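Local atomic coordinates of Alpha/beta hydrolase (Novosphingobium aromaticivorans, PDB entry 3BWX), a protein that probably acts as a hydrolase of the alpha/beta hydrolase family, with its natural substrate not established, and binds calcium ions. Residues T50-A53 with G54-V58; Q82-Q85 with D86-L90; T154-H157 with A158-L162; P220-D223 with A224-R228. The protein carries 1 engineered substitution. All coordinates share one frame; numbering follows the deposited sequence.

Interaction 1: T50-A53 with G54-V58. With EDO (1,2-ethanediol), chain G.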
loop_
_atom_site.group_PDB
_atom_site.type_symbol
_atom_site.label_atom_id
_atom_site.label_comp_id
_atom_site.label_asym_id
_atom_site.label_seq_id
_atom_site.Cartn_x
_atom_site.Cartn_y
_atom_site.Cartn_z
ATOM N N THR A 50 12.845 4.485 -6.138
ATOM C CA THR A 50 14.169 4.811 -6.707
ATOM C C THR A 50 14.220 4.487 -8.195
ATOM O O THR A 50 14.947 5.136 -8.934
ATOM C CB THR A 50 15.350 4.070 -6.039
ATOM O OG1 THR A 50 15.193 2.670 -6.199
ATOM C CG2 THR A 50 15.424 4.399 -4.593
ATOM N N ARG A 51 13.486 3.464 -8.625
ATOM C CA ARG A 51 13.399 3.143 -10.058
ATOM C C ARG A 51 12.543 4.148 -10.841
ATOM O O ARG A 51 12.749 4.288 -12.042
ATOM C CB ARG A 51 12.867 1.714 -10.240
ATOM C CG ARG A 51 13.847 0.627 -9.753
ATOM C CD ARG A 51 13.252 -0.785 -9.896
ATOM N NE ARG A 51 14.354 -1.702 -9.597
ATOM C CZ ARG A 51 14.406 -2.540 -8.584
ATOM N NH1 ARG A 51 13.372 -2.705 -7.795
ATOM N NH2 ARG A 51 15.505 -3.262 -8.406
ATOM N N LEU A 52 11.573 4.808 -10.201
ATOM C CA LEU A 52 10.716 5.785 -10.868
ATOM C C LEU A 52 11.237 7.198 -10.790
ATOM O O LEU A 52 10.931 8.002 -11.698
ATOM C CB LEU A 52 9.291 5.766 -10.293
ATOM C CG LEU A 52 8.536 4.420 -10.395
ATOM C CD1 LEU A 52 7.186 4.515 -9.818
ATOM C CD2 LEU A 52 8.497 4.005 -11.915
ATOM N N ALA A 53 11.980 7.508 -9.728
ATOM C CA ALA A 53 12.498 8.874 -9.435
ATOM C C ALA A 53 13.271 9.503 -10.595
ATOM O O ALA A 53 13.942 8.815 -11.374
ATOM C CB ALA A 53 13.331 8.913 -8.110
ATOM N N GLY A 54 13.118 10.813 -10.712
ATOM C CA GLY A 54 13.734 11.583 -11.780
ATOM C C GLY A 54 12.798 11.572 -12.949
ATOM O O GLY A 54 12.308 12.616 -13.367
ATOM N N ASP A 55 12.536 10.386 -13.485
ATOM C CA ASP A 55 11.523 10.268 -14.535
ATOM C C ASP A 55 10.145 10.693 -14.048
ATOM O O ASP A 55 9.338 11.182 -14.800
ATOM C CB ASP A 55 11.434 8.845 -15.049
ATOM C CG ASP A 55 12.671 8.426 -15.828
ATOM O OD1 ASP A 55 13.430 9.275 -16.333
ATOM O OD2 ASP A 55 12.866 7.215 -15.948
ATOM N N TRP A 56 9.899 10.491 -12.778
ATOM C CA TRP A 56 8.688 10.862 -12.073
ATOM C C TRP A 56 8.974 11.436 -10.675
ATOM O O TRP A 56 9.918 11.018 -9.975
ATOM C CB TRP A 56 7.803 9.610 -11.851
ATOM C CG TRP A 56 7.381 8.963 -13.129
ATOM C CD1 TRP A 56 8.088 8.054 -13.812
ATOM C CD2 TRP A 56 6.217 9.259 -13.935
ATOM N NE1 TRP A 56 7.454 7.715 -14.978
ATOM C CE2 TRP A 56 6.303 8.451 -15.082
ATOM C CE3 TRP A 56 5.077 10.095 -13.779
ATOM C CZ2 TRP A 56 5.310 8.463 -16.063
ATOM C CZ3 TRP A 56 4.093 10.092 -14.782
ATOM C CH2 TRP A 56 4.232 9.289 -15.882
ATOM N N ARG A 57 8.163 12.407 -10.290
ATOM C CA ARG A 57 8.089 12.775 -8.880
ATOM C C ARG A 57 7.341 11.665 -8.151
ATOM O O ARG A 57 6.319 11.195 -8.652
ATOM C CB ARG A 57 7.337 14.069 -8.654
ATOM C CG ARG A 57 8.012 15.248 -9.336
ATOM C CD ARG A 57 7.151 16.499 -9.200
ATOM N NE ARG A 57 6.031 16.465 -10.140
ATOM C CZ ARG A 57 4.918 17.175 -10.028
ATOM N NH1 ARG A 57 4.709 17.966 -8.980
ATOM N NH2 ARG A 57 4.004 17.095 -10.970
ATOM N N VAL A 58 7.762 11.305 -6.951
ATOM C CA VAL A 58 7.114 10.200 -6.268
ATOM C C VAL A 58 6.881 10.606 -4.822
ATOM O O VAL A 58 7.811 11.108 -4.165
ATOM C CB VAL A 58 7.956 8.893 -6.287
ATOM C CG1 VAL A 58 7.145 7.712 -5.694
ATOM C CG2 VAL A 58 8.482 8.478 -7.666
HETATM C C1 EDO G . 14.683 -5.690 -5.270
HETATM O O1 EDO G . 14.315 -4.342 -5.566
HETATM C C2 EDO G . 15.125 -6.355 -6.551
HETATM O O2 EDO G . 16.326 -5.723 -7.014
HETATM O O HOH W 1 11.596 5.308 -14.259
#
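G54 joins A53 at the point where the chain leaves helix 46-52. Its phi is positive (88°), a backbone conformation favourable to glycine, and the chain bends there. D55 follows, its N making a weak 3.0 Å bond to A53 O. The D55 carboxylate turns back to the helix through a shared water, which donates to D55 OD2 at 2.8 Å and to R51 O at 2.7 Å. The R51 side chain runs the other way, and its NH1 reaches O1 of a 1,2-ethanediol at 2.9 Å. At W56 the backbone closes on the helix: W56 N donates to L52 O at 2.9 Å, with a bent N-H...O angle of 132°. Residues 53-57 join the helix to the next strand of a beta-alpha-beta crossover, in which helix 46-52 connects the neighbouring parallel strands 32-35 and 58-61. L52 O also lies in the indole plane at its edge, 3.5 Å from W56 CD1, while R29 makes a cation-pi contact with the same ring. The carbonyl of W56 faces A53, whose CA approaches W56 O at 3.4 Å in a C-H...O contact. V58 starts strand 58-61. Its CG1 is anti to the backbone N (chi1 -173°), which leaves CG2 on the N side to meet L52 CB at 3.9 Å, while Y23 and C34 touch the V58 side chain from neighbouring strands.

Interaction 2: Q82-Q85 with D86-L90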
loop_
_atom_site.group_PDB
_atom_site.type_symbol
_atom_site.label_atom_id
_atom_site.label_comp_id
_atom_site.label_asym_id
_atom_site.label_seq_id
_atom_site.Cartn_x
_atom_site.Cartn_y
_atom_site.Cartn_z
ATOM N N GLN A 82 -11.035 7.882 7.577
ATOM C CA GLN A 82 -10.102 8.821 8.137
ATOM C C GLN A 82 -8.820 8.884 7.306
ATOM O O GLN A 82 -8.358 9.965 6.991
ATOM C CB GLN A 82 -9.799 8.541 9.598
ATOM C CG GLN A 82 -8.956 9.625 10.228
ATOM C CD GLN A 82 -9.669 10.938 10.277
ATOM O OE1 GLN A 82 -10.720 11.049 10.900
ATOM N NE2 GLN A 82 -9.130 11.934 9.648
ATOM N N TYR A 83 -8.293 7.722 6.903
ATOM C CA TYR A 83 -7.137 7.742 6.026
ATOM C C TYR A 83 -7.459 8.462 4.721
ATOM O O TYR A 83 -6.613 9.197 4.212
ATOM C CB TYR A 83 -6.650 6.355 5.738
ATOM C CG TYR A 83 -6.531 5.483 6.961
ATOM C CD1 TYR A 83 -6.046 5.986 8.151
ATOM C CD2 TYR A 83 -6.787 4.076 6.897
ATOM C CE1 TYR A 83 -5.929 5.172 9.273
ATOM C CE2 TYR A 83 -6.691 3.265 8.029
ATOM C CZ TYR A 83 -6.260 3.820 9.215
ATOM O OH TYR A 83 -6.178 3.028 10.336
ATOM N N LEU A 84 -8.657 8.254 4.195
ATOM C CA LEU A 84 -9.070 8.940 2.952
ATOM C C LEU A 84 -9.060 10.477 3.176
ATOM O O LEU A 84 -8.508 11.221 2.358
ATOM C CB LEU A 84 -10.458 8.479 2.519
ATOM C CG LEU A 84 -11.104 9.213 1.343
ATOM C CD1 LEU A 84 -10.264 9.002 0.113
ATOM C CD2 LEU A 84 -12.522 8.633 1.126
ATOM N N GLN A 85 -9.651 10.939 4.298
ATOM C CA GLN A 85 -9.630 12.356 4.623
ATOM C C GLN A 85 -8.196 12.896 4.758
ATOM O O GLN A 85 -7.883 13.972 4.302
ATOM C CB GLN A 85 -10.431 12.683 5.894
ATOM C CG GLN A 85 -10.508 14.218 6.195
ATOM C CD GLN A 85 -10.950 14.594 7.650
ATOM O OE1 GLN A 85 -10.151 14.600 8.617
ATOM N NE2 GLN A 85 -12.234 14.961 7.785
ATOM N N ASP A 86 -7.318 12.119 5.382
ATOM C CA ASP A 86 -5.960 12.537 5.575
ATOM C C ASP A 86 -5.265 12.646 4.207
ATOM O O ASP A 86 -4.444 13.519 4.016
ATOM C CB ASP A 86 -5.217 11.539 6.492
ATOM C CG ASP A 86 -5.740 11.512 7.909
ATOM O OD1 ASP A 86 -6.412 12.468 8.367
ATOM O OD2 ASP A 86 -5.377 10.551 8.615
ATOM N N LEU A 87 -5.566 11.741 3.290
ATOM C CA LEU A 87 -4.956 11.843 1.959
ATOM C C LEU A 87 -5.513 13.071 1.194
ATOM O O LEU A 87 -4.777 13.729 0.454
ATOM C CB LEU A 87 -5.209 10.592 1.157
ATOM C CG LEU A 87 -4.324 9.396 1.573
ATOM C CD1 LEU A 87 -4.951 8.082 1.080
ATOM C CD2 LEU A 87 -2.881 9.586 1.154
ATOM N N GLU A 88 -6.833 13.341 1.317
ATOM C CA GLU A 88 -7.373 14.570 0.740
ATOM C C GLU A 88 -6.639 15.787 1.300
ATOM O O GLU A 88 -6.345 16.760 0.564
ATOM C CB GLU A 88 -8.877 14.674 0.970
ATOM C CG GLU A 88 -9.695 13.639 0.250
ATOM C CD GLU A 88 -9.773 13.812 -1.264
ATOM O OE1 GLU A 88 -9.111 14.698 -1.845
ATOM O OE2 GLU A 88 -10.455 12.997 -1.913
ATOM N N ALA A 89 -6.308 15.755 2.581
ATOM C CA ALA A 89 -5.582 16.859 3.204
ATOM C C ALA A 89 -4.150 16.986 2.626
ATOM O O ALA A 89 -3.672 18.091 2.390
ATOM C CB ALA A 89 -5.507 16.707 4.728
ATOM N N LEU A 90 -3.456 15.858 2.414
ATOM C CA LEU A 90 -2.164 15.874 1.739
ATOM C C LEU A 90 -2.267 16.499 0.346
ATOM O O LEU A 90 -1.474 17.391 -0.006
ATOM C CB LEU A 90 -1.604 14.454 1.619
ATOM C CG LEU A 90 -0.357 14.271 0.774
ATOM C CD1 LEU A 90 0.839 15.002 1.337
ATOM C CD2 LEU A 90 -0.017 12.751 0.606
HETATM O O HOH W 2 -7.286 14.963 7.925
#
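Q82 and D86, one helical turn apart, join through both backbone and side chain. D86 N donates to Q82 O at 2.9 Å, and Q82 NE2 donates to D86 OD1 at 3.1 Å. The glutamine reaches its partner by folding: CG starts out on the side opposite the backbone N, and the chain then kinks at chi2 (64°), which brings the amide back alongside the helix toward D86. D86 OD1 lies close to the Q82 amide plane, but the amide approaches from above the carboxylate plane, 48° out of it; the two planes are 39° apart. The same NE2 donates to Q85 OE1 at 3.0 Å, again above the acceptor's carbonyl plane, so a single nitrogen holds two oxygens. Q85, extended beyond CG, carries its amide out to this point. A water completes the ring of bonds, donating to Q85 OE1 at 3.0 Å and to D86 OD1 at 2.7 Å. Further partners fix the ends: R64 forms a salt bridge with D86 OD2, and S13 bonds Q85 OE1. E88 CG, beside the backbone N, lies 3.4 Å from L84 O; beyond it the chain bends at chi2, and OE2 forms a salt bridge with R121. Q82, Q85 and D86 thus form an i to i+3 and i to i+4 polar network on helix 80-94, the helix that, as in other alpha/beta hydrolases, leads from strand 58-61 to strand 99-104 and a probable nucleophile elbow.

Interaction 3: T154-H157 with A158-L162. With EDO (1,2-ethanediol), chain O.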
loop_
_atom_site.group_PDB
_atom_site.type_symbol
_atom_site.label_atom_id
_atom_site.label_comp_id
_atom_site.label_asym_id
_atom_site.label_seq_id
_atom_site.Cartn_x
_atom_site.Cartn_y
_atom_site.Cartn_z
ATOM N N THR A 154 16.869 -10.167 17.387
ATOM C CA THR A 154 17.710 -10.061 16.190
ATOM C C THR A 154 16.915 -10.050 14.913
ATOM O O THR A 154 15.782 -10.597 14.849
ATOM C CB THR A 154 18.692 -11.243 16.138
ATOM O OG1 THR A 154 18.059 -12.480 15.723
ATOM C CG2 THR A 154 19.317 -11.457 17.494
ATOM N N TRP A 155 17.518 -9.477 13.863
ATOM C CA TRP A 155 16.888 -9.452 12.547
ATOM C C TRP A 155 16.699 -10.859 11.961
ATOM O O TRP A 155 15.727 -11.124 11.238
ATOM C CB TRP A 155 17.679 -8.564 11.596
ATOM C CG TRP A 155 17.378 -7.111 11.834
ATOM C CD1 TRP A 155 18.213 -6.195 12.394
ATOM C CD2 TRP A 155 16.146 -6.415 11.560
ATOM N NE1 TRP A 155 17.585 -4.979 12.494
ATOM C CE2 TRP A 155 16.323 -5.085 11.965
ATOM C CE3 TRP A 155 14.915 -6.805 11.030
ATOM C CZ2 TRP A 155 15.316 -4.133 11.866
ATOM C CZ3 TRP A 155 13.911 -5.858 10.911
ATOM C CH2 TRP A 155 14.124 -4.527 11.333
HETATM N N MSE A 156 17.630 -11.750 12.267
HETATM C CA MSE A 156 17.525 -13.092 11.736
HETATM C C MSE A 156 16.313 -13.780 12.350
HETATM O O MSE A 156 15.579 -14.458 11.648
HETATM C CB MSE A 156 18.751 -13.891 12.049
HETATM C CG MSE A 156 18.728 -15.245 11.418
HETATM SE SE MSE A 156 18.778 -15.180 9.413
HETATM C CE MSE A 156 19.787 -13.715 9.284
ATOM N N HIS A 157 16.149 -13.663 13.665
ATOM C CA HIS A 157 14.986 -14.240 14.328
ATOM C C HIS A 157 13.697 -13.642 13.762
ATOM O O HIS A 157 12.737 -14.361 13.529
ATOM C CB HIS A 157 15.090 -14.075 15.862
ATOM C CG HIS A 157 16.087 -14.991 16.486
ATOM N ND1 HIS A 157 16.481 -14.893 17.803
ATOM C CD2 HIS A 157 16.747 -16.053 15.974
ATOM C CE1 HIS A 157 17.357 -15.847 18.064
ATOM N NE2 HIS A 157 17.532 -16.568 16.973
ATOM N N ALA A 158 13.656 -12.339 13.565
ATOM C CA ALA A 158 12.493 -11.704 12.942
ATOM C C ALA A 158 12.191 -12.244 11.552
ATOM O O ALA A 158 11.063 -12.556 11.219
ATOM C CB ALA A 158 12.631 -10.183 12.907
ATOM N N ALA A 159 13.226 -12.336 10.714
ATOM C CA ALA A 159 13.090 -12.840 9.378
ATOM C C ALA A 159 12.535 -14.253 9.375
ATOM O O ALA A 159 11.653 -14.578 8.566
ATOM C CB ALA A 159 14.484 -12.821 8.700
ATOM N N ARG A 160 13.077 -15.106 10.223
ATOM C CA ARG A 160 12.602 -16.494 10.277
ATOM C C ARG A 160 11.152 -16.563 10.738
ATOM O O ARG A 160 10.403 -17.406 10.285
ATOM C CB ARG A 160 13.521 -17.326 11.164
ATOM C CG ARG A 160 14.918 -17.468 10.567
ATOM C CD ARG A 160 14.858 -18.306 9.276
ATOM N NE ARG A 160 16.180 -18.595 8.708
ATOM C CZ ARG A 160 16.434 -18.794 7.422
ATOM N NH1 ARG A 160 15.483 -18.742 6.506
ATOM N NH2 ARG A 160 17.667 -19.027 7.036
ATOM N N ALA A 161 10.755 -15.676 11.620
ATOM C CA ALA A 161 9.353 -15.628 12.072
ATOM C C ALA A 161 8.427 -15.238 10.927
ATOM O O ALA A 161 7.298 -15.755 10.824
ATOM C CB ALA A 161 9.187 -14.663 13.274
ATOM N N LEU A 162 8.881 -14.323 10.055
ATOM C CA LEU A 162 8.087 -13.897 8.914
ATOM C C LEU A 162 7.978 -14.990 7.891
ATOM O O LEU A 162 6.893 -15.241 7.368
ATOM C CB LEU A 162 8.663 -12.615 8.318
ATOM C CG LEU A 162 8.579 -11.341 9.183
ATOM C CD1 LEU A 162 9.365 -10.184 8.556
ATOM C CD2 LEU A 162 7.122 -10.925 9.474
HETATM C C1 EDO O . 4.723 -12.720 13.899
HETATM O O1 EDO O . 4.047 -13.881 14.400
HETATM C C2 EDO O . 5.591 -13.083 12.689
HETATM O O2 EDO O . 4.838 -13.700 11.624
#
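T154-H157 and A158-L162 make a contact between successive turns at the start of helix 155-166, in a region between strands 122-128 and 230-235 where this family commonly inserts a cap. T154 is the N-cap: its OG1 accepts from H157 N at 3.0 Å, nearly straight at 165°, while its carbonyl takes A158 N at 3.0 Å. With H157 CG placed beside the backbone N (chi1 -74°), the imidazole swings back to T154, and OG1 sits 3.2 Å above one ring face, offset toward the rim. W155 CE3 is 4.5 Å from A158 CB, a loose apolar approach taken obliquely to the indole; I194 and M186 touch both side chains. On another side, R160 CG, beside the backbone N, lies 3.3 Å from M156 O; beyond it the chain bends at chi2, and NE passes 4.3 Å from the selenium of M156, a selenomethionine; NH1 is bonded to Q163. A161 O receives a weak 3.3 Å bond from O2 of a 1,2-ethanediol. Helix 175-185 and the small antiparallel sheet of strands 151-152, 194-196 and 186-188 cover the inner residues A158, A159 and L162. The arrangement is that of a threonine N-capped amphipathic helix packed against a small antiparallel sheet, consistent with a cap region.

Interaction 4: P220-D223 with A224-R228; sequences PLFD and ALATR
F222 meets A226 one turn further along helix 219-225 and the chain that follows it. Its CB starts away from A224-R228, but CG stands across from the backbone N and beside the carbonyl carbon (chi1 170°), which leans the ring toward the following turn. There CE2 comes to 3.9 Å from A226 CB, and CZ, at the tip, to 4.0 Å. The methyl lies over the ring face, 4.3 Å from the centroid and 27° off the normal, a CH-pi contact. L127, P132, L230 and R252 also touch the F222 side chain. The backbone sets the spacing: A226 N donates to F222 O at 2.8 Å. This helix precedes strand 230-235 of the central alpha/beta hydrolase sheet, and L225 turns inward to touch helix 106-117 and strand 122-128. D223 faces elsewhere, where OD1 forms a salt bridge with R252. T227 N makes a weak, bent bond to D223 O, and T227 CG2 lies 3.4 Å from D223 O. T227 OG1, set between backbone N and carbonyl carbon (chi1 71°), donates in the carbonyl plane to A224 O at 2.7 Å, and T227 N shares that acceptor. A type I turn from L225 to R228 carries the chain out of the helix, with R228 N bonded to L225 O at 3.0 Å.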
loop_
_atom_site.group_PDB
_atom_site.type_symbol
_atom_site.label_atom_id
_atom_site.label_comp_id
_atom_site.label_asym_id
_atom_site.label_seq_id
_atom_site.Cartn_x
_atom_site.Cartn_y
_atom_site.Cartn_z
ATOM N N PRO A 220 -18.942 -0.548 -7.977
ATOM C CA PRO A 220 -19.052 0.824 -8.490
ATOM C C PRO A 220 -17.805 1.661 -8.303
ATOM O O PRO A 220 -17.486 2.460 -9.163
ATOM C CB PRO A 220 -20.216 1.402 -7.651
ATOM C CG PRO A 220 -21.068 0.217 -7.373
ATOM C CD PRO A 220 -20.051 -0.853 -7.055
ATOM N N LEU A 221 -17.089 1.464 -7.199
ATOM C CA LEU A 221 -15.847 2.198 -6.944
ATOM C C LEU A 221 -14.752 1.700 -7.929
ATOM O O LEU A 221 -13.996 2.477 -8.507
ATOM C CB LEU A 221 -15.392 2.029 -5.494
ATOM C CG LEU A 221 -16.341 2.540 -4.416
ATOM C CD1 LEU A 221 -15.811 2.098 -3.065
ATOM C CD2 LEU A 221 -16.433 4.046 -4.446
ATOM N N PHE A 222 -14.692 0.404 -8.150
ATOM C CA PHE A 222 -13.744 -0.117 -9.117
ATOM C C PHE A 222 -14.039 0.426 -10.494
ATOM O O PHE A 222 -13.171 0.885 -11.233
ATOM C CB PHE A 222 -13.789 -1.656 -9.140
ATOM C CG PHE A 222 -13.016 -2.237 -10.290
ATOM C CD1 PHE A 222 -11.621 -2.329 -10.257
ATOM C CD2 PHE A 222 -13.660 -2.608 -11.458
ATOM C CE1 PHE A 222 -10.898 -2.734 -11.373
ATOM C CE2 PHE A 222 -12.924 -3.001 -12.566
ATOM C CZ PHE A 222 -11.568 -3.107 -12.511
ATOM N N ASP A 223 -15.314 0.392 -10.838
ATOM C CA ASP A 223 -15.695 0.775 -12.198
ATOM C C ASP A 223 -15.388 2.225 -12.494
ATOM O O ASP A 223 -14.938 2.559 -13.613
ATOM C CB ASP A 223 -17.147 0.420 -12.479
ATOM C CG ASP A 223 -17.296 -0.969 -13.027
ATOM O OD1 ASP A 223 -16.615 -1.249 -14.039
ATOM O OD2 ASP A 223 -18.093 -1.786 -12.515
ATOM N N ALA A 224 -15.533 3.097 -11.497
ATOM C CA ALA A 224 -15.188 4.484 -11.702
ATOM C C ALA A 224 -13.681 4.631 -11.924
ATOM O O ALA A 224 -13.246 5.354 -12.814
ATOM C CB ALA A 224 -15.665 5.358 -10.537
ATOM N N LEU A 225 -12.892 3.936 -11.109
ATOM C CA LEU A 225 -11.443 3.899 -11.333
ATOM C C LEU A 225 -11.052 3.362 -12.717
ATOM O O LEU A 225 -10.142 3.894 -13.369
ATOM C CB LEU A 225 -10.720 3.088 -10.233
ATOM C CG LEU A 225 -9.185 3.032 -10.253
ATOM C CD1 LEU A 225 -8.521 4.428 -10.145
ATOM C CD2 LEU A 225 -8.684 2.150 -9.136
ATOM N N ALA A 226 -11.717 2.289 -13.141
ATOM C CA ALA A 226 -11.449 1.657 -14.417
ATOM C C ALA A 226 -11.829 2.462 -15.638
ATOM O O ALA A 226 -11.523 2.042 -16.761
ATOM C CB ALA A 226 -12.150 0.309 -14.464
ATOM N N THR A 227 -12.519 3.593 -15.465
ATOM C CA THR A 227 -12.625 4.557 -16.558
ATOM C C THR A 227 -11.318 5.301 -16.912
ATOM O O THR A 227 -11.265 6.027 -17.926
ATOM C CB THR A 227 -13.751 5.626 -16.317
ATOM O OG1 THR A 227 -13.354 6.517 -15.263
ATOM C CG2 THR A 227 -15.099 4.968 -15.980
ATOM N N ARG A 228 -10.281 5.148 -16.073
ATOM C CA ARG A 228 -8.993 5.776 -16.248
ATOM C C ARG A 228 -8.024 4.633 -16.562
ATOM O O ARG A 228 -8.343 3.481 -16.230
ATOM C CB ARG A 228 -8.592 6.498 -14.964
ATOM C CG ARG A 228 -9.720 7.426 -14.412
ATOM C CD ARG A 228 -10.096 8.549 -15.383
ATOM N NE ARG A 228 -8.871 9.245 -15.687
ATOM C CZ ARG A 228 -8.379 9.479 -16.889
ATOM N NH1 ARG A 228 -9.077 9.204 -17.986
ATOM N NH2 ARG A 228 -7.179 10.021 -16.994
#

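The four contacts come in series along one chain and none touches another. Interactions 1, 2 and 4 belong to the helices that flank the eight-stranded mixed sheet: helix 46-52 leads into strand 58-61, helix 80-94 precedes strand 99-104, and helix 219-225 precedes strand 230-235. Interactions 2 and 4 are about 20 Å apart between centres, and side chains of both reach helix 106-117, L84 and L221 each touching L113. Interaction 1 lies about 23 Å from interaction 2, centre to centre. Interaction 3 stands apart in the segment between strands 122-128 and 230-235, about 40 Å from interaction 4 between centres and across the chain's middle, consistent with a core and a separate cap region.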